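Local coordinates for nucleocapsid protein (Schmallenberg virus, PDB 4JNG) that encapsidates the negative-strand genomic RNA of the virus, protecting it from nucleases and forming the helical template for transcription and replication, at residues B[16-21]-B[97-102]. Numbering follows the deposited sequence.
Sequences ATFNPE and SGYLAR. With nucleotides of chain A.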
loop_
_atom_site.group_PDB
_atom_site.type_symbol
_atom_site.label_atom_id
_atom_site.label_comp_id
_atom_site.label_asym_id
_atom_site.label_seq_id
_atom_site.Cartn_x
_atom_site.Cartn_y
_atom_site.Cartn_z
ATOM N N ALA B 16 27.321 15.039 -13.423
ATOM C CA ALA B 16 27.636 13.642 -13.178
ATOM C C ALA B 16 29.033 13.354 -13.711
ATOM O O ALA B 16 29.402 13.823 -14.784
ATOM C CB ALA B 16 26.618 12.737 -13.859
ATOM N N THR B 17 29.814 12.607 -12.941
ATOM C CA THR B 17 31.100 12.093 -13.409
ATOM C C THR B 17 30.905 10.792 -14.205
ATOM O O THR B 17 31.813 10.327 -14.905
ATOM C CB THR B 17 32.058 11.857 -12.223
ATOM O OG1 THR B 17 31.480 10.920 -11.309
ATOM C CG2 THR B 17 32.323 13.174 -11.481
ATOM N N PHE B 18 29.711 10.216 -14.118
ATOM C CA PHE B 18 29.430 8.931 -14.751
ATOM C C PHE B 18 29.290 9.067 -16.269
ATOM O O PHE B 18 28.400 9.755 -16.762
ATOM C CB PHE B 18 28.180 8.300 -14.127
ATOM C CG PHE B 18 27.784 6.999 -14.749
ATOM C CD1 PHE B 18 28.625 5.895 -14.671
ATOM C CD2 PHE B 18 26.574 6.868 -15.413
ATOM C CE1 PHE B 18 28.271 4.694 -15.255
ATOM C CE2 PHE B 18 26.212 5.661 -15.990
ATOM C CZ PHE B 18 27.059 4.579 -15.909
ATOM N N ASN B 19 30.197 8.412 -16.999
ATOM C CA ASN B 19 30.135 8.326 -18.445
ATOM C C ASN B 19 29.916 6.855 -18.810
ATOM O O ASN B 19 30.843 6.050 -18.696
ATOM C CB ASN B 19 31.432 8.864 -19.057
ATOM C CG ASN B 19 31.527 8.630 -20.560
ATOM O OD1 ASN B 19 30.670 7.987 -21.173
ATOM N ND2 ASN B 19 32.595 9.137 -21.160
ATOM N N PRO B 20 28.692 6.506 -19.256
ATOM C CA PRO B 20 28.300 5.125 -19.530
ATOM C C PRO B 20 29.234 4.392 -20.500
ATOM O O PRO B 20 29.411 3.175 -20.379
ATOM C CB PRO B 20 26.910 5.259 -20.150
ATOM C CG PRO B 20 26.401 6.593 -19.751
ATOM C CD PRO B 20 27.597 7.460 -19.520
ATOM N N GLU B 21 29.819 5.132 -21.441
ATOM C CA GLU B 21 30.754 4.566 -22.415
ATOM C C GLU B 21 32.009 4.044 -21.724
ATOM O O GLU B 21 32.502 2.965 -22.063
ATOM C CB GLU B 21 31.130 5.605 -23.485
ATOM C CG GLU B 21 29.947 6.197 -24.260
ATOM C CD GLU B 21 29.239 5.190 -25.155
ATOM O OE1 GLU B 21 29.827 4.129 -25.459
ATOM O OE2 GLU B 21 28.086 5.459 -25.569
ATOM N N SER B 97 22.285 -4.442 -16.970
ATOM C CA SER B 97 21.314 -4.673 -18.027
ATOM C C SER B 97 21.611 -3.873 -19.294
ATOM O O SER B 97 21.514 -4.398 -20.400
ATOM C CB SER B 97 19.918 -4.334 -17.520
ATOM O OG SER B 97 18.949 -4.496 -18.532
ATOM N N GLY B 98 21.953 -2.596 -19.130
ATOM C CA GLY B 98 22.319 -1.750 -20.263
ATOM C C GLY B 98 23.628 -2.191 -20.909
ATOM O O GLY B 98 23.733 -2.278 -22.139
ATOM N N TYR B 99 24.628 -2.480 -20.086
ATOM C CA TYR B 99 25.905 -2.946 -20.621
ATOM C C TYR B 99 25.722 -4.240 -21.425
ATOM O O TYR B 99 26.195 -4.316 -22.548
ATOM C CB TYR B 99 26.950 -3.143 -19.521
ATOM C CG TYR B 99 27.356 -1.888 -18.776
ATOM C CD1 TYR B 99 27.128 -0.605 -19.301
ATOM C CD2 TYR B 99 27.992 -1.980 -17.544
ATOM C CE1 TYR B 99 27.517 0.530 -18.606
ATOM C CE2 TYR B 99 28.382 -0.846 -16.847
ATOM C CZ TYR B 99 28.146 0.402 -17.383
ATOM O OH TYR B 99 28.547 1.510 -16.680
ATOM N N LEU B 100 24.992 -5.208 -20.870
ATOM C CA LEU B 100 24.782 -6.514 -21.528
ATOM C C LEU B 100 24.013 -6.382 -22.837
ATOM O O LEU B 100 24.353 -7.031 -23.825
ATOM C CB LEU B 100 24.082 -7.521 -20.606
ATOM C CG LEU B 100 24.899 -8.170 -19.487
ATOM C CD1 LEU B 100 23.974 -8.942 -18.556
ATOM C CD2 LEU B 100 25.995 -9.102 -20.011
ATOM N N ALA B 101 22.980 -5.547 -22.844
ATOM C CA ALA B 101 22.252 -5.226 -24.078
ATOM C C ALA B 101 23.189 -4.636 -25.133
ATOM O O ALA B 101 23.145 -5.025 -26.298
ATOM C CB ALA B 101 21.107 -4.264 -23.795
ATOM N N ARG B 102 24.032 -3.705 -24.708
ATOM C CA ARG B 102 25.011 -3.082 -25.576
ATOM C C ARG B 102 26.040 -4.101 -26.080
ATOM O O ARG B 102 26.467 -4.034 -27.229
ATOM C CB ARG B 102 25.706 -1.940 -24.832
ATOM C CG ARG B 102 26.951 -1.382 -25.495
ATOM C CD ARG B 102 26.645 -0.566 -26.729
ATOM N NE ARG B 102 27.244 0.755 -26.580
ATOM C CZ ARG B 102 28.513 1.058 -26.840
ATOM N NH1 ARG B 102 29.373 0.154 -27.305
ATOM N NH2 ARG B 102 28.925 2.290 -26.635
ATOM P P U A 22 24.939 15.956 -15.840
ATOM O OP1 U A 22 26.338 16.445 -15.847
ATOM O OP2 U A 22 23.828 16.873 -16.205
ATOM O "O5'" U A 22 24.877 14.666 -16.771
ATOM C "C5'" U A 22 23.620 14.150 -17.230
ATOM C "C4'" U A 22 23.793 12.731 -17.716
ATOM O "O4'" U A 22 24.832 12.685 -18.721
ATOM C "C3'" U A 22 24.179 11.709 -16.649
ATOM O "O3'" U A 22 23.165 10.724 -16.622
ATOM C "C2'" U A 22 25.539 11.171 -17.096
ATOM O "O2'" U A 22 25.728 9.785 -16.875
ATOM C "C1'" U A 22 25.532 11.476 -18.592
ATOM N N1 U A 22 26.876 11.658 -19.156
ATOM C C2 U A 22 27.228 10.897 -20.256
ATOM O O2 U A 22 26.472 10.099 -20.782
ATOM N N3 U A 22 28.498 11.119 -20.725
ATOM C C4 U A 22 29.434 11.994 -20.219
ATOM O O4 U A 22 30.540 12.074 -20.755
ATOM C C5 U A 22 28.994 12.744 -19.083
ATOM C C6 U A 22 27.761 12.555 -18.601
ATOM P P U A 21 20.136 17.854 -11.632
ATOM O OP1 U A 21 19.698 18.643 -12.811
ATOM O OP2 U A 21 19.238 16.824 -11.055
ATOM O "O5'" U A 21 21.516 17.148 -11.988
ATOM C "C5'" U A 21 22.592 17.884 -12.589
ATOM C "C4'" U A 21 23.760 16.963 -12.831
ATOM O "O4'" U A 21 24.233 16.440 -11.555
ATOM C "C3'" U A 21 23.469 15.738 -13.693
ATOM O "O3'" U A 21 24.641 15.361 -14.400
ATOM C "C2'" U A 21 23.204 14.662 -12.654
ATOM O "O2'" U A 21 23.398 13.342 -13.108
ATOM C "C1'" U A 21 24.249 15.027 -11.606
ATOM N N1 U A 21 23.951 14.494 -10.270
ATOM C C2 U A 21 24.817 13.551 -9.745
ATOM O O2 U A 21 25.819 13.173 -10.328
ATOM N N3 U A 21 24.473 13.083 -8.502
ATOM C C4 U A 21 23.373 13.439 -7.752
ATOM O O4 U A 21 23.199 12.918 -6.650
ATOM C C5 U A 21 22.519 14.407 -8.370
ATOM C C6 U A 21 22.825 14.884 -9.581
#
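Tyr99 points its hydroxyl at the edge of the Phe18 ring, while the backbone carbonyl of the same phenylalanine takes a hydrogen bond from RNA. The contact joins the N-terminal arm of the orthobunyavirus nucleocapsid fold, where it enters helix 20-31, to helix 93-110. Tyr99 OH lies near the plane of the Phe18 ring, 3.5 Å from CZ and equally close to CE1. The two side chains come from opposite directions. Phe18 has CG anti to its backbone nitrogen (chi1 178°), which carries the ring toward helix 93-110. Pro20 N sits over the centre of one ring face. Arg95, an RNA-binding residue, makes a cation-pi contact with Phe18.

The backbone of 16-21 meets chain A directly. Ala16 N donates to both O3' of U21 and OP1 of U22, so one N-H spans the link between the two nucleotides. The ribose hydroxyl O2' of U22 donates to Phe18 O at 2.7 Å. Pro20 CD approaches U22 O2 at the base.

Asn19 is the N-cap of helix 20-31. Its OD1 accepts from Glu21 N at 3.0 Å, with the donor 40° out of the carbonyl plane. Beyond the cap, Glu21 OE1 and Arg102 NH2 are modelled as a salt bridge, but they sit too close to each other, so its detail is doubtful. Their side chains cross at about a right angle. Arg102 NH1 also bridges to Asp106, and Tyr24 gives the guanidinium a cation-pi partner. Between the two side-chain meetings, Tyr99 CE1 lies 3.7 Å from Pro20 O.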